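Local atomic coordinates of hypothetical protein TTHB059 (PDB entry 2EHW), a protein that is of unknown function, belongs to the DUF3209 family and folds into a compact group of helices from which one long helix extends. Residues A[36-41]-A[58-63]. Numbering follows the deposited sequence.
Sequences GQRPEL and REALLH
The guanidinium of Arg38 lies flat on the imidazole of His63, the planes only 10° apart and the centres separated by 3.5 Å. His63 ND1 sits over the middle of the guanidinium, 3.2 Å from Arg38 CZ, while Arg38 NE stands above the centre of the ring; Arg38 CD extends the overlap with a CH-pi contact to the same ring face. Leu41 CD1 covers the opposite face of the guanidinium, offset toward its rim. At the edge, in plane, comes Glu40 OE2, which takes a side-on grip from two nitrogens, Arg38 NE at 2.7 Å and Arg38 NH2 at 2.8 Å from this one oxygen. Held by two nitrogens in its plane and covered by His63 and Leu41 on its two faces, the guanidinium is probably limited in rotation.

His63 CG is anti to its backbone N (chi1 -176°), and the ring reaches across from helix 50-70 to Arg38. Glu40 bends at chi2 (-85°), which turns its carboxylate back to Arg38. Its CG rests 3.9 Å from Ala60 CA. Glu40 CB packs against Glu59 CB, and OE2 also touches His63 CB. Beyond this patch, Glu59 OE1 turns to a salt bridge with Arg43.

The contact thus illustrates how a cation can use its faces and edges separately: one face meets His63 of helix 50-70, the edge holds Glu40 of its own segment, and NH1 pairs with Glu5 of helix 4-16. The salt bridges to Glu40 and Glu5 probably offset the charge of the buried guanidinium, while stacking and aliphatic packing join the start of helix 39-46 to helix 50-70.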
# COMPACT_ATOMS: atom_id res chain seq x y z
N GLY A 36 -7.91 -2.12 16.54
CA GLY A 36 -8.34 -1.23 17.60
C GLY A 36 -7.19 -0.34 18.04
O GLY A 36 -7.31 0.89 18.04
N GLN A 37 -6.08 -0.96 18.41
CA GLN A 37 -4.90 -0.23 18.86
C GLN A 37 -4.17 0.44 17.70
O GLN A 37 -3.34 1.33 17.93
CB GLN A 37 -3.94 -1.18 19.59
CG GLN A 37 -4.40 -1.64 20.97
CD GLN A 37 -4.46 -0.50 21.99
OE1 GLN A 37 -3.55 0.32 22.07
NE2 GLN A 37 -5.54 -0.46 22.77
N ARG A 38 -4.47 0.03 16.47
CA ARG A 38 -3.82 0.61 15.30
C ARG A 38 -4.76 1.02 14.16
O ARG A 38 -5.02 0.24 13.24
CB ARG A 38 -2.74 -0.35 14.79
CG ARG A 38 -1.71 -0.68 15.84
CD ARG A 38 -0.52 -1.37 15.24
NE ARG A 38 0.08 -0.54 14.19
CZ ARG A 38 1.03 -0.98 13.37
NH1 ARG A 38 1.47 -2.22 13.48
NH2 ARG A 38 1.52 -0.17 12.43
N PRO A 39 -5.24 2.28 14.19
CA PRO A 39 -6.15 2.86 13.20
C PRO A 39 -5.57 2.94 11.79
O PRO A 39 -6.29 2.86 10.80
CB PRO A 39 -6.44 4.25 13.76
CG PRO A 39 -6.00 4.19 15.21
CD PRO A 39 -4.80 3.30 15.15
N GLU A 40 -4.25 3.13 11.71
CA GLU A 40 -3.61 3.26 10.42
C GLU A 40 -3.73 1.96 9.62
O GLU A 40 -3.87 1.99 8.40
CB GLU A 40 -2.13 3.65 10.58
CG GLU A 40 -1.24 2.53 11.06
CD GLU A 40 -1.21 2.40 12.56
OE1 GLU A 40 -2.19 2.82 13.22
OE2 GLU A 40 -0.21 1.87 13.08
N LEU A 41 -3.70 0.83 10.31
CA LEU A 41 -3.82 -0.46 9.64
C LEU A 41 -5.19 -0.54 8.99
O LEU A 41 -5.34 -1.05 7.88
CB LEU A 41 -3.61 -1.60 10.64
CG LEU A 41 -2.18 -1.77 11.17
CD1 LEU A 41 -2.15 -2.80 12.29
CD2 LEU A 41 -1.26 -2.21 10.02
N ARG A 58 2.75 5.02 5.06
CA ARG A 58 3.75 5.84 5.73
C ARG A 58 3.46 5.89 7.22
O ARG A 58 4.37 5.86 8.05
CB ARG A 58 3.78 7.26 5.13
CG ARG A 58 4.83 7.41 4.02
CD ARG A 58 4.97 8.85 3.53
NE ARG A 58 4.13 9.12 2.38
CZ ARG A 58 3.01 9.84 2.41
NH1 ARG A 58 2.58 10.37 3.55
NH2 ARG A 58 2.32 10.02 1.30
N GLU A 59 2.17 5.94 7.56
CA GLU A 59 1.75 5.95 8.96
C GLU A 59 2.21 4.66 9.62
O GLU A 59 2.78 4.67 10.71
CB GLU A 59 0.23 6.06 9.07
CG GLU A 59 -0.34 7.46 9.00
CD GLU A 59 -1.74 7.56 9.62
OE1 GLU A 59 -2.74 7.19 8.95
OE2 GLU A 59 -1.83 7.98 10.79
N ALA A 60 1.96 3.54 8.95
CA ALA A 60 2.33 2.24 9.48
C ALA A 60 3.84 2.10 9.66
O ALA A 60 4.30 1.44 10.59
CB ALA A 60 1.80 1.13 8.58
N LEU A 61 4.61 2.73 8.77
CA LEU A 61 6.06 2.65 8.88
C LEU A 61 6.54 3.41 10.12
O LEU A 61 7.54 3.03 10.73
CB LEU A 61 6.73 3.19 7.60
CG LEU A 61 6.78 2.21 6.41
CD1 LEU A 61 7.26 2.90 5.14
CD2 LEU A 61 7.70 1.03 6.76
N LEU A 62 5.83 4.46 10.50
CA LEU A 62 6.22 5.21 11.68
C LEU A 62 6.09 4.28 12.89
O LEU A 62 7.01 4.14 13.68
CB LEU A 62 5.33 6.44 11.88
CG LEU A 62 5.66 7.30 13.12
CD1 LEU A 62 7.12 7.70 13.10
CD2 LEU A 62 4.79 8.54 13.12
N HIS A 63 4.94 3.63 13.00
CA HIS A 63 4.70 2.72 14.12
C HIS A 63 5.76 1.63 14.17
O HIS A 63 6.34 1.35 15.21
CB HIS A 63 3.31 2.09 14.01
CG HIS A 63 2.94 1.22 15.17
ND1 HIS A 63 3.43 -0.05 15.34
CD2 HIS A 63 2.14 1.46 16.24
CE1 HIS A 63 2.95 -0.57 16.46
NE2 HIS A 63 2.17 0.33 17.03